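Local coordinates for chinitase A (Streptomyces coelicolor, PDB 3EBV), which probably hydrolyses internal glycosidic bonds of chitin as an endochitinase, this chain being the glycosyl hydrolase family 18 domain of a longer protein, at residues T174-Q179 against G212-S217; V219-P224 against A242-L247; R266-W271 against A289-L294. All blocks are in the same frame, centred on the assembly; numbering follows the deposited sequence.

Contact 1: T174-Q179 against G212-S217; sequences TVVNMQ and GGLAPS
At the N-terminal end of barrel strand 175-179, V176 and L214 meet methyl to methyl, V176 CG2 standing 4.1 Å from L214 CD1. The two side chains cross at about a right angle. L214 reaches across with an extended branch, CD1 anti to CA (chi2 175°), while V176 turns CG2 beside its backbone N. Helix 161-168 lines the same greasy patch, with F163 and L167 against L214 and A166 against V176; Q209 of helix 199-210 touches both residues. Residues 212-217 form the αβ loop of the TIM barrel that leads from helix 199-210 into strand 219-224, laid against the foot of the preceding strand. Toward T174 the contact becomes polar. The carbonyls T174 O and S217 O lie 3.2 Å apart, two acceptors that cannot bond each other. R266 reaches both oxygens from one side, NE donating to S217 O and NH2, weakly, to T174 O, which would probably offset their repulsion. A water adds a second bridge: it donates to T174 O at 2.8 Å and is hydrogen-bonded to S217 OG at 3.1 Å. V175 meets the turn through CB, 4.1 Å from S217 O.

Contact 2: V219-P224 against A242-L247; sequences VGLGLP and AALDCL
L221 projects from strand 219-224 as a single bump and lodges among three side chains of helix 237-249: A243, L244 and L247. A243, with only a methyl, forms the floor of the hollow, and the two leucines wall it. L221 CD1 goes deepest. With CD1 anti to CA (chi2 -176°) the side chain is extended, which carries this methyl to the helix, 3.9 Å from A243 CB and equally 3.9 Å from L244 CD2. The second branch fills the neighbouring corner more loosely, with L221 CD2 4.3 Å from L247 CD1. L221 and L244 run antiparallel, each pointing toward the other's backbone, and meet through their end methyls. This is the barrel's strand-then-helix unit: the chain leaves the strand and comes back outside it as the helix, the two N-to-C directions 162° apart and the axes 10.3 Å apart at their closest. G220 and G222, on either side of L221 in sequence, bring no side chain to the interface. L202 of helix 199-210 packs on A243, and V291 of helix 282-292 on L244, so both adjoining helices border the site. On other faces of the helix, D245 accepts hydrogen bonds from H290 and N252, and C246 forms a disulfide with C253. Between strand and helix themselves no hydrogen bond or charge pair forms; cohesion rests on dispersion and on burial of methyl groups, with fit set by branch positions and not by directional bonds.

Contact 3: R266-W271 against A289-L294; sequences RGAMTW and AHVHAL
V291 presses both of its methyls against the start of strand 267-271, where G267 and A268 offer almost bare backbone. The strand is the last of the eight parallel β-strands that close the TIM barrel, and the helix carrying V291, 282-292, is the one that covers it from outside at the end of the modelled chain. Packing is closest at G267. V291 CG1 lies anti to the backbone N (chi1 167°) and comes down over the strand to 4.1 Å from G267 CA, where no side chain stands in its way. The backbones are correspondingly near each other, with G267 CA 5.8 Å from V291 CA. The same methyl reaches the preceding peptide, with V291 CG1 4.3 Å from R266 O. V291 CG2, turned beside its own backbone N, covers the next residue: it is 4.3 Å from A268 CB and just as far from A268 N. V7 of strand 6-12 also borders V291, so that this one valine spans the seam where the last strand meets the first.

Beyond V291 the contact thins quickly. L294, the final modelled residue, points its CB toward the strand, yet its side chain stays 5.0 Å away and is partly exposed; it touches T248 of helix 237-249 instead. Exposed H292, on the solvent side, hydrogen-bonds through NE2 to D31. At the other margin the CB of R266 points away from the helix, and its NH1 donates to L3 O near the N terminus. At the chain's end L294 N donates to V291 O at 3.0 Å.

From the N terminus, contact 1 closes first, rejoining strand 175-179 to the turn at 212-217 after 32 residues that include helix 199-210. Just after it contact 2 opens, and 17 residues bring helix 237-249 back onto strand 219-224. Contact 3 does the same for strand 267-271 and helix 282-292, again across 17 residues. The three follow in series; none nests in or crosses another. Lateral ties come from the barrel sheet: V176 O and G220 N are 2.9 Å apart, L221 O and M269 N 2.8 Å. Contacts 2 and 3 join the last two strands to their outer helices, contact 1 the strand before them to the loop that enters strand 219-224.

Contact 1: T174-Q179 against G212-S217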
loop_
_atom_site.group_PDB
_atom_site.type_symbol
_atom_site.label_atom_id
_atom_site.label_comp_id
_atom_site.label_asym_id
_atom_site.label_seq_id
_atom_site.Cartn_x
_atom_site.Cartn_y
_atom_site.Cartn_z
ATOM N N THR A 174 -8.581 -2.594 5.277
ATOM C CA THR A 174 -8.079 -3.855 4.726
ATOM C C THR A 174 -6.646 -4.144 5.221
ATOM O O THR A 174 -6.424 -5.135 5.939
ATOM C CB THR A 174 -8.111 -3.845 3.187
ATOM O OG1 THR A 174 -9.452 -3.452 2.771
ATOM C CG2 THR A 174 -7.770 -5.217 2.643
ATOM N N VAL A 175 -5.705 -3.252 4.864
ATOM C CA VAL A 175 -4.313 -3.494 5.268
ATOM C C VAL A 175 -3.521 -2.214 5.244
ATOM O O VAL A 175 -3.724 -1.334 4.388
ATOM C CB VAL A 175 -3.648 -4.588 4.377
ATOM C CG1 VAL A 175 -3.678 -4.216 2.881
ATOM C CG2 VAL A 175 -2.232 -4.891 4.813
ATOM N N VAL A 176 -2.613 -2.124 6.231
ATOM C CA VAL A 176 -1.586 -1.074 6.277
ATOM C C VAL A 176 -0.336 -1.678 5.680
ATOM O O VAL A 176 0.327 -2.510 6.311
ATOM C CB VAL A 176 -1.299 -0.576 7.704
ATOM C CG1 VAL A 176 -0.220 0.492 7.690
ATOM C CG2 VAL A 176 -2.590 0.043 8.309
ATOM N N ASN A 177 -0.008 -1.272 4.452
ATOM C CA ASN A 177 1.248 -1.671 3.790
ATOM C C ASN A 177 2.293 -0.574 4.025
ATOM O O ASN A 177 2.487 0.307 3.182
ATOM C CB ASN A 177 1.039 -1.835 2.281
ATOM C CG ASN A 177 0.135 -3.011 1.915
ATOM O OD1 ASN A 177 0.301 -4.134 2.428
ATOM N ND2 ASN A 177 -0.804 -2.771 0.938
HETATM N N MSE A 178 2.910 -0.567 5.201
HETATM C CA MSE A 178 3.911 0.477 5.449
HETATM C C MSE A 178 5.086 0.368 4.470
HETATM O O MSE A 178 5.405 -0.726 3.981
HETATM C CB MSE A 178 4.428 0.433 6.914
HETATM C CG MSE A 178 5.401 1.564 7.201
HETATM SE SE MSE A 178 5.680 1.696 9.154
HETATM C CE MSE A 178 6.809 0.161 9.435
ATOM N N GLN A 179 5.695 1.540 4.190
ATOM C CA GLN A 179 6.844 1.603 3.299
ATOM C C GLN A 179 8.102 1.428 4.176
ATOM O O GLN A 179 8.597 2.375 4.819
ATOM C CB GLN A 179 6.903 2.976 2.602
ATOM C CG GLN A 179 5.668 3.281 1.777
ATOM C CD GLN A 179 5.783 4.670 1.145
ATOM O OE1 GLN A 179 6.831 5.041 0.595
ATOM N NE2 GLN A 179 4.707 5.445 1.244
ATOM N N GLY A 212 0.028 -3.099 18.654
ATOM C CA GLY A 212 -0.541 -1.802 18.922
ATOM C C GLY A 212 -2.000 -1.643 18.508
ATOM O O GLY A 212 -2.472 -0.522 18.386
ATOM N N GLY A 213 -2.662 -2.762 18.270
ATOM C CA GLY A 213 -4.127 -2.752 18.063
ATOM C C GLY A 213 -4.612 -3.054 16.658
ATOM O O GLY A 213 -5.825 -3.074 16.429
ATOM N N LEU A 214 -3.706 -3.273 15.714
ATOM C CA LEU A 214 -4.073 -3.728 14.353
ATOM C C LEU A 214 -4.094 -5.243 14.313
ATOM O O LEU A 214 -3.232 -5.909 14.934
ATOM C CB LEU A 214 -3.121 -3.153 13.299
ATOM C CG LEU A 214 -3.177 -1.625 13.188
ATOM C CD1 LEU A 214 -2.106 -1.189 12.203
ATOM C CD2 LEU A 214 -4.556 -1.129 12.712
ATOM N N ALA A 215 -5.077 -5.816 13.611
ATOM C CA ALA A 215 -5.125 -7.271 13.433
ATOM C C ALA A 215 -3.979 -7.724 12.488
ATOM O O ALA A 215 -3.512 -6.930 11.655
ATOM C CB ALA A 215 -6.494 -7.710 12.835
ATOM N N PRO A 216 -3.535 -8.973 12.604
ATOM C CA PRO A 216 -2.481 -9.437 11.691
ATOM C C PRO A 216 -2.887 -9.274 10.230
ATOM O O PRO A 216 -2.035 -8.951 9.392
ATOM C CB PRO A 216 -2.283 -10.907 12.093
ATOM C CG PRO A 216 -2.622 -10.894 13.580
ATOM C CD PRO A 216 -3.828 -9.980 13.655
ATOM N N SER A 217 -4.168 -9.489 9.901
ATOM C CA SER A 217 -4.600 -9.333 8.524
ATOM C C SER A 217 -4.522 -7.893 8.053
ATOM O O SER A 217 -4.730 -7.642 6.843
ATOM C CB SER A 217 -6.056 -9.786 8.333
ATOM O OG SER A 217 -6.897 -9.011 9.138
HETATM O O HOH W 1 -8.165 -6.926 7.301
#

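Contact 2: V219-P224 against A242-L247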
loop_
_atom_site.group_PDB
_atom_site.type_symbol
_atom_site.label_atom_id
_atom_site.label_comp_id
_atom_site.label_asym_id
_atom_site.label_seq_id
_atom_site.Cartn_x
_atom_site.Cartn_y
_atom_site.Cartn_z
ATOM N N VAL A 219 -1.760 -5.947 8.524
ATOM C CA VAL A 219 -0.335 -5.542 8.473
ATOM C C VAL A 219 0.353 -6.204 7.280
ATOM O O VAL A 219 0.293 -7.430 7.123
ATOM C CB VAL A 219 0.380 -5.948 9.779
ATOM C CG1 VAL A 219 1.893 -5.610 9.721
ATOM C CG2 VAL A 219 -0.257 -5.219 10.989
ATOM N N GLY A 220 0.925 -5.355 6.404
ATOM C CA GLY A 220 1.636 -5.844 5.195
ATOM C C GLY A 220 3.040 -5.230 5.159
ATOM O O GLY A 220 3.236 -4.083 5.584
ATOM N N LEU A 221 3.994 -6.006 4.618
ATOM C CA LEU A 221 5.397 -5.543 4.550
ATOM C C LEU A 221 5.645 -4.929 3.158
ATOM O O LEU A 221 5.729 -5.676 2.175
ATOM C CB LEU A 221 6.388 -6.720 4.793
ATOM C CG LEU A 221 6.130 -7.491 6.106
ATOM C CD1 LEU A 221 7.236 -8.502 6.189
ATOM C CD2 LEU A 221 6.216 -6.593 7.317
ATOM N N GLY A 222 5.797 -3.594 3.113
ATOM C CA GLY A 222 6.032 -2.900 1.816
ATOM C C GLY A 222 7.533 -2.661 1.589
ATOM O O GLY A 222 8.210 -2.099 2.428
ATOM N N LEU A 223 8.001 -3.089 0.414
ATOM C CA LEU A 223 9.432 -2.993 0.064
ATOM C C LEU A 223 9.589 -2.467 -1.359
ATOM O O LEU A 223 8.681 -2.588 -2.184
ATOM C CB LEU A 223 10.090 -4.393 0.100
ATOM C CG LEU A 223 10.578 -4.977 1.439
ATOM C CD1 LEU A 223 11.541 -4.033 2.121
ATOM C CD2 LEU A 223 9.353 -5.346 2.363
ATOM N N PRO A 224 10.793 -1.951 -1.687
ATOM C CA PRO A 224 11.068 -1.596 -3.100
ATOM C C PRO A 224 11.231 -2.890 -3.910
ATOM O O PRO A 224 11.836 -3.882 -3.422
ATOM C CB PRO A 224 12.431 -0.846 -3.026
ATOM C CG PRO A 224 12.622 -0.491 -1.552
ATOM C CD PRO A 224 11.961 -1.701 -0.847
ATOM N N ALA A 242 11.958 -14.288 4.749
ATOM C CA ALA A 242 12.383 -14.565 6.124
ATOM C C ALA A 242 11.576 -13.766 7.142
ATOM O O ALA A 242 11.169 -14.296 8.203
ATOM C CB ALA A 242 13.849 -14.306 6.284
ATOM N N ALA A 243 11.350 -12.484 6.870
ATOM C CA ALA A 243 10.571 -11.685 7.805
ATOM C C ALA A 243 9.134 -12.233 7.935
ATOM O O ALA A 243 8.545 -12.242 9.016
ATOM C CB ALA A 243 10.545 -10.199 7.325
ATOM N N LEU A 244 8.553 -12.606 6.793
ATOM C CA LEU A 244 7.209 -13.210 6.812
ATOM C C LEU A 244 7.207 -14.483 7.672
ATOM O O LEU A 244 6.291 -14.652 8.467
ATOM C CB LEU A 244 6.752 -13.528 5.379
ATOM C CG LEU A 244 6.471 -12.283 4.510
ATOM C CD1 LEU A 244 6.320 -12.825 3.067
ATOM C CD2 LEU A 244 5.217 -11.558 4.974
ATOM N N ASP A 245 8.225 -15.323 7.470
ATOM C CA ASP A 245 8.370 -16.566 8.279
ATOM C C ASP A 245 8.499 -16.205 9.747
ATOM O O ASP A 245 7.930 -16.879 10.622
ATOM C CB ASP A 245 9.594 -17.343 7.837
ATOM C CG ASP A 245 9.415 -17.995 6.474
ATOM O OD1 ASP A 245 8.269 -17.989 5.951
ATOM O OD2 ASP A 245 10.446 -18.501 5.996
ATOM N N CYS A 246 9.320 -15.209 10.043
ATOM C CA CYS A 246 9.579 -14.893 11.445
ATOM C C CYS A 246 8.294 -14.483 12.157
ATOM O O CYS A 246 7.946 -14.977 13.270
ATOM C CB CYS A 246 10.662 -13.813 11.499
ATOM S SG CYS A 246 11.032 -13.186 13.176
ATOM N N LEU A 247 7.529 -13.605 11.515
ATOM C CA LEU A 247 6.295 -13.094 12.124
ATOM C C LEU A 247 5.212 -14.173 12.163
ATOM O O LEU A 247 4.480 -14.238 13.144
ATOM C CB LEU A 247 5.774 -11.891 11.311
ATOM C CG LEU A 247 6.678 -10.648 11.481
ATOM C CD1 LEU A 247 6.371 -9.597 10.343
ATOM C CD2 LEU A 247 6.495 -9.985 12.826
#

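Contact 3: R266-W271 against A289-L294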
loop_
_atom_site.group_PDB
_atom_site.type_symbol
_atom_site.label_atom_id
_atom_site.label_comp_id
_atom_site.label_asym_id
_atom_site.label_seq_id
_atom_site.Cartn_x
_atom_site.Cartn_y
_atom_site.Cartn_z
ATOM N N ARG A 266 -1.102 -10.308 6.783
ATOM C CA ARG A 266 -1.702 -10.207 5.433
ATOM C C ARG A 266 -0.744 -10.650 4.329
ATOM O O ARG A 266 -1.089 -11.434 3.449
ATOM C CB ARG A 266 -2.170 -8.778 5.145
ATOM C CG ARG A 266 -2.786 -8.605 3.730
ATOM C CD ARG A 266 -4.069 -9.378 3.581
ATOM N NE ARG A 266 -5.069 -8.700 4.377
ATOM C CZ ARG A 266 -6.373 -8.790 4.170
ATOM N NH1 ARG A 266 -6.846 -9.586 3.222
ATOM N NH2 ARG A 266 -7.192 -8.103 4.960
ATOM N N GLY A 267 0.473 -10.100 4.330
ATOM C CA GLY A 267 1.402 -10.359 3.229
ATOM C C GLY A 267 2.375 -9.227 3.019
ATOM O O GLY A 267 2.947 -8.686 3.980
ATOM N N ALA A 268 2.529 -8.852 1.741
ATOM C CA ALA A 268 3.593 -7.922 1.360
ATOM C C ALA A 268 3.092 -6.970 0.313
ATOM O O ALA A 268 2.002 -7.139 -0.241
ATOM C CB ALA A 268 4.857 -8.684 0.861
HETATM N N MSE A 269 3.905 -5.945 0.073
HETATM C CA MSE A 269 3.548 -4.897 -0.907
HETATM C C MSE A 269 4.840 -4.479 -1.598
HETATM O O MSE A 269 5.927 -4.542 -1.003
HETATM C CB MSE A 269 2.934 -3.688 -0.179
HETATM C CG MSE A 269 2.691 -2.468 -1.093
HETATM SE SE MSE A 269 4.322 -1.309 -1.223
HETATM C CE MSE A 269 3.949 -0.063 0.242
ATOM N N THR A 270 4.746 -4.034 -2.870
ATOM C CA THR A 270 5.939 -3.431 -3.487
ATOM C C THR A 270 5.644 -2.199 -4.352
ATOM O O THR A 270 4.602 -2.120 -5.056
ATOM C CB THR A 270 6.752 -4.463 -4.298
ATOM O OG1 THR A 270 8.051 -3.933 -4.606
ATOM C CG2 THR A 270 6.047 -4.838 -5.582
ATOM N N TRP A 271 6.600 -1.265 -4.256
ATOM C CA TRP A 271 6.714 -0.165 -5.220
ATOM C C TRP A 271 7.832 -0.596 -6.169
ATOM O O TRP A 271 8.988 -0.701 -5.716
ATOM C CB TRP A 271 7.127 1.101 -4.484
ATOM C CG TRP A 271 7.344 2.225 -5.475
ATOM C CD1 TRP A 271 8.552 2.621 -5.991
ATOM C CD2 TRP A 271 6.336 3.031 -6.086
ATOM N NE1 TRP A 271 8.345 3.653 -6.911
ATOM C CE2 TRP A 271 7.000 3.928 -6.965
ATOM C CE3 TRP A 271 4.941 3.095 -5.958
ATOM C CZ2 TRP A 271 6.294 4.875 -7.739
ATOM C CZ3 TRP A 271 4.241 4.021 -6.712
ATOM C CH2 TRP A 271 4.927 4.909 -7.588
ATOM N N ALA A 289 5.077 -16.255 -4.503
ATOM C CA ALA A 289 4.990 -17.689 -4.217
ATOM C C ALA A 289 4.984 -17.876 -2.693
ATOM O O ALA A 289 4.224 -18.694 -2.166
ATOM C CB ALA A 289 6.165 -18.445 -4.825
ATOM N N HIS A 290 5.821 -17.114 -1.991
ATOM C CA HIS A 290 5.948 -17.331 -0.539
ATOM C C HIS A 290 4.686 -16.910 0.199
ATOM O O HIS A 290 4.188 -17.626 1.104
ATOM C CB HIS A 290 7.146 -16.586 0.018
ATOM C CG HIS A 290 7.656 -17.187 1.286
ATOM N ND1 HIS A 290 8.415 -18.342 1.286
ATOM C CD2 HIS A 290 7.514 -16.822 2.585
ATOM C CE1 HIS A 290 8.731 -18.651 2.537
ATOM N NE2 HIS A 290 8.191 -17.751 3.343
ATOM N N VAL A 291 4.139 -15.751 -0.174
ATOM C CA VAL A 291 2.918 -15.241 0.464
ATOM C C VAL A 291 1.745 -16.181 0.196
ATOM O O VAL A 291 0.957 -16.479 1.114
ATOM C CB VAL A 291 2.599 -13.785 0.007
ATOM C CG1 VAL A 291 1.173 -13.341 0.394
ATOM C CG2 VAL A 291 3.646 -12.809 0.583
ATOM N N HIS A 292 1.623 -16.658 -1.044
ATOM C CA HIS A 292 0.494 -17.506 -1.436
ATOM C C HIS A 292 0.633 -18.930 -0.908
ATOM O O HIS A 292 -0.296 -19.738 -1.043
ATOM C CB HIS A 292 0.285 -17.445 -2.946
ATOM C CG HIS A 292 -0.075 -16.066 -3.398
ATOM N ND1 HIS A 292 0.440 -15.482 -4.551
ATOM C CD2 HIS A 292 -0.865 -15.136 -2.817
ATOM C CE1 HIS A 292 -0.039 -14.254 -4.654
ATOM N NE2 HIS A 292 -0.831 -14.015 -3.617
ATOM N N ALA A 293 1.795 -19.226 -0.336
ATOM C CA ALA A 293 1.987 -20.483 0.406
ATOM C C ALA A 293 1.773 -20.335 1.924
ATOM O O ALA A 293 1.776 -21.357 2.630
ATOM C CB ALA A 293 3.347 -21.051 0.123
ATOM N N LEU A 294 1.617 -19.111 2.450
ATOM C CA LEU A 294 1.294 -18.938 3.886
ATOM C C LEU A 294 -0.111 -19.507 4.138
ATOM O O LEU A 294 -0.260 -20.416 4.968
ATOM C CB LEU A 294 1.357 -17.463 4.361
ATOM C CG LEU A 294 2.583 -16.560 4.125
ATOM C CD1 LEU A 294 2.260 -15.100 4.466
ATOM C CD2 LEU A 294 3.802 -17.023 4.920
#